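Local coordinates for protein dextranase (Pseudarthrobacter oxydans, PDB 6NZS) that catalyses the endohydrolysis of (1->6)-alpha-D-glucosidic linkages in dextran, as a member of glycoside hydrolase family 49, at residues I116-Y121 / N402-K407; V133-P138 / F146-E151; I434-Y439 / I479-M484. All blocks are in the same frame, centred on the assembly; numbering follows the deposited sequence.

Interaction 1: residues I116-Y121 / N402-K407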
loop_
_atom_site.group_PDB
_atom_site.type_symbol
_atom_site.label_atom_id
_atom_site.label_comp_id
_atom_site.label_asym_id
_atom_site.label_seq_id
_atom_site.Cartn_x
_atom_site.Cartn_y
_atom_site.Cartn_z
ATOM N N ILE A 116 -19.218 0.597 0.923
ATOM C CA ILE A 116 -18.102 0.364 0.011
ATOM C C ILE A 116 -17.152 1.546 0.115
ATOM O O ILE A 116 -17.586 2.704 0.081
ATOM C CB ILE A 116 -18.600 0.208 -1.437
ATOM C CG1 ILE A 116 -19.494 -1.027 -1.561
ATOM C CG2 ILE A 116 -17.422 0.134 -2.420
ATOM C CD1 ILE A 116 -20.331 -1.060 -2.817
ATOM N N ARG A 117 -15.860 1.263 0.259
ATOM C CA ARG A 117 -14.849 2.310 0.186
ATOM C C ARG A 117 -13.812 1.867 -0.836
ATOM O O ARG A 117 -13.335 0.722 -0.766
ATOM C CB ARG A 117 -14.177 2.574 1.537
ATOM C CG ARG A 117 -15.105 3.219 2.570
ATOM C CD ARG A 117 -14.276 3.962 3.651
ATOM N NE ARG A 117 -15.114 4.691 4.612
ATOM C CZ ARG A 117 -14.671 5.431 5.635
ATOM N NH1 ARG A 117 -13.367 5.586 5.893
ATOM N NH2 ARG A 117 -15.557 6.032 6.419
ATOM N N PRO A 118 -13.425 2.723 -1.799
ATOM C CA PRO A 118 -13.803 4.128 -2.015
ATOM C C PRO A 118 -15.320 4.378 -2.119
ATOM O O PRO A 118 -16.023 3.699 -2.861
ATOM C CB PRO A 118 -13.106 4.475 -3.336
ATOM C CG PRO A 118 -11.883 3.613 -3.350
ATOM C CD PRO A 118 -12.366 2.298 -2.732
ATOM N N SER A 119 -15.798 5.350 -1.339
ATOM C CA SER A 119 -17.205 5.739 -1.365
ATOM C C SER A 119 -17.620 6.294 -2.718
ATOM O O SER A 119 -18.816 6.278 -3.041
ATOM C CB SER A 119 -17.466 6.785 -0.281
ATOM O OG SER A 119 -17.217 6.228 0.994
ATOM N N SER A 120 -16.664 6.776 -3.516
ATOM C CA SER A 120 -16.969 7.248 -4.857
ATOM C C SER A 120 -17.450 6.127 -5.771
ATOM O O SER A 120 -18.019 6.423 -6.826
ATOM C CB SER A 120 -15.740 7.940 -5.457
ATOM O OG SER A 120 -14.654 7.032 -5.592
ATOM N N TYR A 121 -17.225 4.860 -5.403
ATOM C CA TYR A 121 -17.751 3.721 -6.166
ATOM C C TYR A 121 -19.167 3.487 -5.673
ATOM O O TYR A 121 -19.417 2.703 -4.752
ATOM C CB TYR A 121 -16.938 2.449 -5.954
ATOM C CG TYR A 121 -15.464 2.515 -6.239
ATOM C CD1 TYR A 121 -14.897 3.578 -6.932
ATOM C CD2 TYR A 121 -14.635 1.489 -5.821
ATOM C CE1 TYR A 121 -13.535 3.616 -7.165
ATOM C CE2 TYR A 121 -13.288 1.518 -6.055
ATOM C CZ TYR A 121 -12.743 2.574 -6.726
ATOM O OH TYR A 121 -11.395 2.598 -6.938
ATOM N N ASN A 402 -4.840 6.086 -9.926
ATOM C CA ASN A 402 -5.827 5.124 -9.440
ATOM C C ASN A 402 -5.258 4.201 -8.367
ATOM O O ASN A 402 -5.192 2.976 -8.549
ATOM C CB ASN A 402 -6.441 4.334 -10.606
ATOM C CG ASN A 402 -7.644 3.525 -10.187
ATOM O OD1 ASN A 402 -8.302 3.840 -9.184
ATOM N ND2 ASN A 402 -7.945 2.478 -10.948
ATOM N N THR A 403 -4.879 4.787 -7.237
ATOM C CA THR A 403 -4.308 4.065 -6.101
ATOM C C THR A 403 -5.290 4.125 -4.944
ATOM O O THR A 403 -5.655 5.221 -4.499
ATOM C CB THR A 403 -3.000 4.706 -5.640
ATOM O OG1 THR A 403 -2.157 5.020 -6.762
ATOM C CG2 THR A 403 -2.238 3.766 -4.720
ATOM N N VAL A 404 -5.690 2.960 -4.442
ATOM C CA VAL A 404 -6.502 2.840 -3.235
ATOM C C VAL A 404 -5.560 2.455 -2.103
ATOM O O VAL A 404 -4.754 1.529 -2.254
ATOM C CB VAL A 404 -7.588 1.769 -3.427
ATOM C CG1 VAL A 404 -8.340 1.523 -2.122
ATOM C CG2 VAL A 404 -8.562 2.181 -4.540
ATOM N N ILE A 405 -5.635 3.175 -0.978
ATOM C CA ILE A 405 -4.666 3.012 0.104
ATOM C C ILE A 405 -5.393 2.791 1.424
ATOM O O ILE A 405 -6.288 3.564 1.783
ATOM C CB ILE A 405 -3.722 4.225 0.211
ATOM C CG1 ILE A 405 -2.922 4.385 -1.093
ATOM C CG2 ILE A 405 -2.805 4.077 1.436
ATOM C CD1 ILE A 405 -2.075 5.659 -1.145
ATOM N N TRP A 406 -5.006 1.732 2.143
ATOM C CA TRP A 406 -5.417 1.497 3.527
ATOM C C TRP A 406 -4.162 1.735 4.357
ATOM O O TRP A 406 -3.281 0.877 4.443
ATOM C CB TRP A 406 -5.941 0.072 3.712
ATOM C CG TRP A 406 -6.709 -0.121 5.005
ATOM C CD1 TRP A 406 -6.334 0.258 6.275
ATOM C CD2 TRP A 406 -7.994 -0.732 5.133
ATOM N NE1 TRP A 406 -7.321 -0.088 7.174
ATOM C CE2 TRP A 406 -8.346 -0.695 6.498
ATOM C CE3 TRP A 406 -8.884 -1.317 4.220
ATOM C CZ2 TRP A 406 -9.561 -1.208 6.971
ATOM C CZ3 TRP A 406 -10.078 -1.817 4.686
ATOM C CH2 TRP A 406 -10.414 -1.753 6.045
ATOM N N LYS A 407 -4.061 2.915 4.941
ATOM C CA LYS A 407 -2.876 3.280 5.693
ATOM C C LYS A 407 -3.014 2.765 7.122
ATOM O O LYS A 407 -4.110 2.782 7.683
ATOM C CB LYS A 407 -2.743 4.809 5.656
ATOM C CG LYS A 407 -1.667 5.407 6.542
ATOM C CD LYS A 407 -0.287 5.100 5.999
ATOM C CE LYS A 407 0.764 5.333 7.059
ATOM N NZ LYS A 407 2.140 5.199 6.468
HETATM O O HOH W 1 -10.299 4.859 -7.785
#

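Interaction 2: residues V133-P138 / F146-E151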
loop_
_atom_site.group_PDB
_atom_site.type_symbol
_atom_site.label_atom_id
_atom_site.label_comp_id
_atom_site.label_asym_id
_atom_site.label_seq_id
_atom_site.Cartn_x
_atom_site.Cartn_y
_atom_site.Cartn_z
ATOM N N VAL A 133 -25.129 -9.391 1.435
ATOM C CA VAL A 133 -25.380 -8.301 0.503
ATOM C C VAL A 133 -24.891 -8.730 -0.873
ATOM O O VAL A 133 -23.939 -9.509 -0.997
ATOM C CB VAL A 133 -24.658 -7.015 0.974
ATOM C CG1 VAL A 133 -23.129 -7.200 0.954
ATOM C CG2 VAL A 133 -25.067 -5.809 0.154
ATOM N N LYS A 134 -25.565 -8.238 -1.909
ATOM C CA LYS A 134 -25.161 -8.429 -3.296
ATOM C C LYS A 134 -24.714 -7.079 -3.843
ATOM O O LYS A 134 -25.439 -6.088 -3.716
ATOM C CB LYS A 134 -26.333 -8.973 -4.131
ATOM C CG LYS A 134 -25.936 -9.737 -5.397
ATOM C CD LYS A 134 -27.169 -10.179 -6.205
ATOM C CE LYS A 134 -27.968 -11.221 -5.443
ATOM N NZ LYS A 134 -27.351 -12.583 -5.521
ATOM N N ILE A 135 -23.519 -7.038 -4.432
ATOM C CA ILE A 135 -22.907 -5.812 -4.942
ATOM C C ILE A 135 -22.679 -5.972 -6.438
ATOM O O ILE A 135 -22.067 -6.957 -6.873
ATOM C CB ILE A 135 -21.561 -5.539 -4.246
ATOM C CG1 ILE A 135 -21.753 -5.449 -2.736
ATOM C CG2 ILE A 135 -20.909 -4.270 -4.788
ATOM C CD1 ILE A 135 -20.461 -5.655 -1.969
ATOM N N LYS A 136 -23.133 -4.997 -7.226
ATOM C CA LYS A 136 -22.912 -5.038 -8.670
ATOM C C LYS A 136 -21.607 -4.319 -8.977
ATOM O O LYS A 136 -21.494 -3.107 -8.768
ATOM C CB LYS A 136 -24.065 -4.401 -9.432
ATOM C CG LYS A 136 -23.910 -4.581 -10.938
ATOM C CD LYS A 136 -25.045 -3.906 -11.680
ATOM C CE LYS A 136 -25.994 -4.926 -12.266
ATOM N NZ LYS A 136 -26.211 -4.643 -13.706
ATOM N N VAL A 137 -20.618 -5.063 -9.462
ATOM C CA VAL A 137 -19.322 -4.496 -9.827
ATOM C C VAL A 137 -19.289 -4.374 -11.350
ATOM O O VAL A 137 -19.278 -5.405 -12.042
ATOM C CB VAL A 137 -18.157 -5.353 -9.311
ATOM C CG1 VAL A 137 -16.834 -4.694 -9.655
ATOM C CG2 VAL A 137 -18.268 -5.557 -7.792
ATOM N N PRO A 138 -19.309 -3.172 -11.905
ATOM C CA PRO A 138 -19.233 -3.042 -13.359
ATOM C C PRO A 138 -17.849 -3.425 -13.841
ATOM O O PRO A 138 -16.848 -3.271 -13.129
ATOM C CB PRO A 138 -19.504 -1.553 -13.594
ATOM C CG PRO A 138 -19.057 -0.885 -12.340
ATOM C CD PRO A 138 -19.266 -1.866 -11.222
ATOM N N PHE A 146 -11.501 -2.702 -3.725
ATOM C CA PHE A 146 -12.325 -1.936 -2.796
ATOM C C PHE A 146 -12.581 -2.728 -1.524
ATOM O O PHE A 146 -12.395 -3.948 -1.473
ATOM C CB PHE A 146 -13.649 -1.487 -3.449
ATOM C CG PHE A 146 -14.521 -2.616 -3.940
ATOM C CD1 PHE A 146 -14.286 -3.213 -5.168
ATOM C CD2 PHE A 146 -15.597 -3.056 -3.175
ATOM C CE1 PHE A 146 -15.098 -4.240 -5.613
ATOM C CE2 PHE A 146 -16.414 -4.076 -3.604
ATOM C CZ PHE A 146 -16.172 -4.666 -4.833
ATOM N N SER A 147 -13.037 -2.005 -0.501
ATOM C CA SER A 147 -13.309 -2.541 0.822
ATOM C C SER A 147 -14.817 -2.649 1.031
ATOM O O SER A 147 -15.574 -1.734 0.673
ATOM C CB SER A 147 -12.723 -1.576 1.858
ATOM O OG SER A 147 -13.111 -1.945 3.167
ATOM N N VAL A 148 -15.244 -3.768 1.618
ATOM C CA VAL A 148 -16.642 -4.042 1.944
ATOM C C VAL A 148 -16.779 -4.020 3.465
ATOM O O VAL A 148 -16.123 -4.802 4.166
ATOM C CB VAL A 148 -17.083 -5.397 1.366
ATOM C CG1 VAL A 148 -18.515 -5.721 1.763
ATOM C CG2 VAL A 148 -16.920 -5.403 -0.154
ATOM N N GLU A 149 -17.616 -3.117 3.980
ATOM C CA GLU A 149 -17.589 -2.748 5.401
ATOM C C GLU A 149 -18.960 -2.974 6.039
ATOM O O GLU A 149 -19.862 -2.136 5.922
ATOM C CB GLU A 149 -17.099 -1.307 5.550
ATOM C CG GLU A 149 -15.856 -1.058 4.689
ATOM C CD GLU A 149 -15.007 0.129 5.095
ATOM O OE1 GLU A 149 -15.431 0.944 5.950
ATOM O OE2 GLU A 149 -13.891 0.227 4.556
ATOM N N PHE A 150 -19.115 -4.107 6.722
ATOM C CA PHE A 150 -20.354 -4.395 7.437
ATOM C C PHE A 150 -20.365 -3.609 8.747
ATOM O O PHE A 150 -19.412 -3.683 9.533
ATOM C CB PHE A 150 -20.445 -5.888 7.751
ATOM C CG PHE A 150 -20.821 -6.752 6.577
ATOM C CD1 PHE A 150 -19.889 -7.065 5.592
ATOM C CD2 PHE A 150 -22.096 -7.286 6.484
ATOM C CE1 PHE A 150 -20.235 -7.880 4.522
ATOM C CE2 PHE A 150 -22.447 -8.099 5.414
ATOM C CZ PHE A 150 -21.517 -8.391 4.435
ATOM N N GLU A 151 -21.442 -2.858 8.980
ATOM C CA GLU A 151 -21.545 -2.034 10.184
ATOM C C GLU A 151 -21.231 -2.762 11.493
ATOM O O GLU A 151 -20.495 -2.189 12.317
ATOM C CB GLU A 151 -22.906 -1.323 10.224
ATOM C CG GLU A 151 -22.945 -0.147 11.187
ATOM C CD GLU A 151 -24.280 0.562 11.159
ATOM O OE1 GLU A 151 -24.690 1.017 10.067
ATOM O OE2 GLU A 151 -24.923 0.653 12.225
#

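Interaction 3: residues I434-Y439 / I479-M484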
loop_
_atom_site.group_PDB
_atom_site.type_symbol
_atom_site.label_atom_id
_atom_site.label_comp_id
_atom_site.label_asym_id
_atom_site.label_seq_id
_atom_site.Cartn_x
_atom_site.Cartn_y
_atom_site.Cartn_z
ATOM N N ILE A 434 -8.580 5.220 1.951
ATOM C CA ILE A 434 -9.885 4.823 2.467
ATOM C C ILE A 434 -9.887 4.731 3.985
ATOM O O ILE A 434 -10.940 4.894 4.611
ATOM C CB ILE A 434 -10.414 3.530 1.806
ATOM C CG1 ILE A 434 -9.429 2.365 1.942
ATOM C CG2 ILE A 434 -10.801 3.777 0.339
ATOM C CD1 ILE A 434 -10.084 1.002 1.613
ATOM N N HIS A 435 -8.733 4.439 4.587
ATOM C CA HIS A 435 -8.590 4.389 6.033
ATOM C C HIS A 435 -7.175 4.795 6.381
ATOM O O HIS A 435 -6.262 4.698 5.559
ATOM C CB HIS A 435 -8.842 2.975 6.564
ATOM C CG HIS A 435 -10.260 2.537 6.409
ATOM N ND1 HIS A 435 -11.293 3.151 7.082
ATOM C CD2 HIS A 435 -10.826 1.576 5.638
ATOM C CE1 HIS A 435 -12.437 2.582 6.743
ATOM N NE2 HIS A 435 -12.178 1.622 5.870
ATOM N N ASN A 436 -6.999 5.224 7.628
ATOM C CA ASN A 436 -5.666 5.483 8.151
ATOM C C ASN A 436 -5.751 5.479 9.665
ATOM O O ASN A 436 -6.792 5.812 10.233
ATOM C CB ASN A 436 -5.110 6.828 7.659
ATOM C CG ASN A 436 -5.724 8.006 8.385
ATOM O OD1 ASN A 436 -5.140 8.533 9.340
ATOM N ND2 ASN A 436 -6.916 8.414 7.960
ATOM N N ARG A 437 -4.639 5.129 10.315
ATOM C CA ARG A 437 -4.560 5.146 11.768
ATOM C C ARG A 437 -3.408 6.031 12.229
ATOM O O ARG A 437 -2.733 5.738 13.217
ATOM C CB ARG A 437 -4.449 3.736 12.351
ATOM C CG ARG A 437 -5.754 2.927 12.274
ATOM C CD ARG A 437 -5.727 1.697 13.190
ATOM N NE ARG A 437 -4.605 0.809 12.897
ATOM C CZ ARG A 437 -4.593 -0.117 11.947
ATOM N NH1 ARG A 437 -5.656 -0.308 11.171
ATOM N NH2 ARG A 437 -3.504 -0.860 11.768
ATOM N N MET A 438 -3.172 7.129 11.515
ATOM C CA MET A 438 -2.098 8.047 11.885
ATOM C C MET A 438 -2.527 8.829 13.124
ATOM O O MET A 438 -3.528 9.554 13.099
ATOM C CB MET A 438 -1.760 8.964 10.711
ATOM C CG MET A 438 -1.216 8.185 9.501
ATOM S SD MET A 438 -0.574 9.209 8.146
ATOM C CE MET A 438 -2.067 10.047 7.639
ATOM N N TYR A 439 -1.794 8.658 14.224
ATOM C CA TYR A 439 -2.368 8.942 15.535
ATOM C C TYR A 439 -1.532 9.812 16.462
ATOM O O TYR A 439 -2.004 10.113 17.556
ATOM C CB TYR A 439 -2.684 7.635 16.285
ATOM C CG TYR A 439 -1.466 6.834 16.745
ATOM C CD1 TYR A 439 -0.881 7.051 17.992
ATOM C CD2 TYR A 439 -0.922 5.838 15.942
ATOM C CE1 TYR A 439 0.218 6.312 18.410
ATOM C CE2 TYR A 439 0.171 5.091 16.359
ATOM C CZ TYR A 439 0.730 5.332 17.593
ATOM O OH TYR A 439 1.809 4.587 18.006
ATOM N N ILE A 479 -6.845 13.634 -4.050
ATOM C CA ILE A 479 -6.457 12.783 -2.932
ATOM C C ILE A 479 -7.641 12.800 -1.982
ATOM O O ILE A 479 -7.845 13.771 -1.242
ATOM C CB ILE A 479 -5.184 13.256 -2.229
ATOM C CG1 ILE A 479 -4.023 13.454 -3.213
ATOM C CG2 ILE A 479 -4.808 12.242 -1.149
ATOM C CD1 ILE A 479 -2.785 14.072 -2.557
ATOM N N THR A 480 -8.433 11.738 -2.010
ATOM C CA THR A 480 -9.635 11.637 -1.199
ATOM C C THR A 480 -9.302 10.862 0.067
ATOM O O THR A 480 -8.863 9.709 -0.005
ATOM C CB THR A 480 -10.723 10.931 -2.004
ATOM O OG1 THR A 480 -11.057 11.738 -3.148
ATOM C CG2 THR A 480 -11.965 10.713 -1.158
ATOM N N VAL A 481 -9.476 11.503 1.218
ATOM C CA VAL A 481 -9.160 10.903 2.512
ATOM C C VAL A 481 -10.473 10.706 3.252
ATOM O O VAL A 481 -11.164 11.675 3.596
ATOM C CB VAL A 481 -8.189 11.769 3.320
ATOM C CG1 VAL A 481 -7.840 11.084 4.636
ATOM C CG2 VAL A 481 -6.929 12.047 2.498
ATOM N N GLU A 482 -10.836 9.451 3.467
ATOM C CA GLU A 482 -12.142 9.122 4.033
ATOM C C GLU A 482 -12.046 8.929 5.541
ATOM O O GLU A 482 -11.048 8.411 6.052
ATOM C CB GLU A 482 -12.709 7.866 3.366
ATOM C CG GLU A 482 -12.821 8.011 1.843
ATOM C CD GLU A 482 -13.931 7.176 1.241
ATOM O OE1 GLU A 482 -14.982 6.987 1.890
ATOM O OE2 GLU A 482 -13.761 6.719 0.099
ATOM N N GLY A 483 -13.097 9.348 6.251
ATOM C CA GLY A 483 -13.035 9.328 7.706
ATOM C C GLY A 483 -12.055 10.364 8.253
ATOM O O GLY A 483 -11.691 11.344 7.595
ATOM N N MET A 484 -11.619 10.130 9.490
ATOM C CA MET A 484 -10.742 11.058 10.196
ATOM C C MET A 484 -9.274 10.797 9.884
ATOM O O MET A 484 -8.857 9.654 9.693
ATOM C CB MET A 484 -10.927 10.901 11.707
ATOM C CG MET A 484 -12.313 11.226 12.202
ATOM S SD MET A 484 -12.463 10.998 13.992
ATOM C CE MET A 484 -12.345 9.230 14.138
HETATM O O HOH W 2 -8.471 7.570 5.613
#

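Interaction 1: residues I116-Y121 / N402-K407
Pro118 and Tyr121 of a type I beta turn meet Val404 and Asn402 of strand 402-407, so that a loop of the N-terminal Ig-like domain rests against the parallel beta-solenoid of this family 49 enzyme. The interface illustrates how a small turn can offer an apolar and a polar surface side by side. Its apolar half is built on Pro118, which follows a cis peptide bond: the proline ring points its CG at the valine, CG of Pro118 lying 3.8 Å from CG2 of Val404. The other branch, Val404 CG1, stands 4.1 Å from Pro118 CD, so both methyls of the fork face the proline. With CG1 anti to the backbone N (chi1 174°), the remaining branch CG2 falls beside that N and also meets the phenol, 3.7 Å from Tyr121 OH. The turn closes through Tyr121 N and Pro118 O, and it folds the tyrosine back over its first residue: Pro118 CB sits 3.8 Å above the ring plane, over the centre. The aromatic group is thereby held from one face while its hydroxyl points across the interface. Strand 382-386 adds Phe383 against Val404, and Asn402 ND2 is bound by Asn381 OD1. In the polar half, a water at the edge of the tyrosine ring lies 2.7 Å from Tyr121 OH and donates to Asn402 OD1 at 2.6 Å.

Interaction 2: residues V133-P138 / F146-E151
Val137 and Phe146, Ile135 and Val148, Val133 and Phe150 form three successive pairs between strands 133-137 and 146-150, an instance of two beta layers that meet here through side chains. The strand axes run nearly antiparallel, 155° apart, yet approach no closer than 10.8 Å, a spacing too wide for backbone pairing. In the central pair the two chains come tip to tip, Ile135 CD1 ending 4.0 Å from Val148 CG2. The pairs at the two ends each set a valine methyl against the far end of a phenylalanine. Val137 and Phe146 face each other head-on, and CG2 of Val137 meets the ring obliquely, 3.7 Å from Phe146 CZ. A chi1 of 60° stands that ring between the two backbone branches of Phe146, with its CZ at the valine methyl. Val133 and Phe150 instead cross at a slant, with Val133 CG1 4.0 Å from Phe150 CZ. The valine reaches the ring with the methyl held between its own N and carbonyl carbon, at a chi1 of 65°. Ile116 and Val114 of strand 114-117 fill in beside the pairs, and Phe123 packs edge-to-face on Phe146. Alternate side chains of both strands thus reach the interior, Phe150 by the far end of its ring, and the facing apolar rows make the core of a beta-sandwich, as expected of the Ig-like domain that precedes the solenoid in this family.

Interaction 3: residues I434-Y439 / I479-M484
An Asx turn beside a strand of the parallel beta-solenoid places the Asn436 amide against the chain just past the corner at Gly483. Asn436 OD1 accepts from Met438 N at 3.3 Å and is also bonded to Thr485 OG1, while Asn436 ND2 donates to Met484 O at 2.9 Å. The bond to Met484 O is bent, with an N-H...O angle of 144°, and its donor lies tilted from the carbonyl plane. A water continues the link: Asn436 ND2 donates to it at 2.9 Å, and it donates in turn to Glu482 O at 2.7 Å. A chi1 of 76° sets this amide between its own turn and Met484 O. A leucine here would probably leave the water and Met484 O without this donor, and Met438 N and Thr485 OG1 without their shared partner. Farther back along the strands, Glu482 CB lies 3.7 Å from Ile434 O. The carboxylate of Glu482 is bound by Ser119 of the N-terminal domain, and His179 ND1 is a second donor to Met484 O. Strand 398-407 lies on one side, Val404 and Trp406 touching Ile434, and strand 495-507 on the other, where Leu505 and Ile507 touch Val481.

In the fold
From the N terminus the chain first builds the Ig-like domain, where interaction 2 closes a short loop between strands 132-137 and 144-150. This short closure falls within the much longer span of interaction 1, which brings solenoid strand 398-407 up to residues 116-121, 281 residues later. Interaction 3 then follows in series, spanning 40 residues between strands 423-435 and 469-482. Interaction 1 thus lies at the domain boundary, interaction 2 inside the Ig-like domain and interaction 3 within the solenoid, linked through neighbouring strands: 114-117 beside 144-150, and 398-407 beside 423-435. Polar bridges join the two domains: Arg117 NH1 to Ile434 O, Ser119 OG to Glu482 OE1, and Glu149 OE2 to His435 NE2.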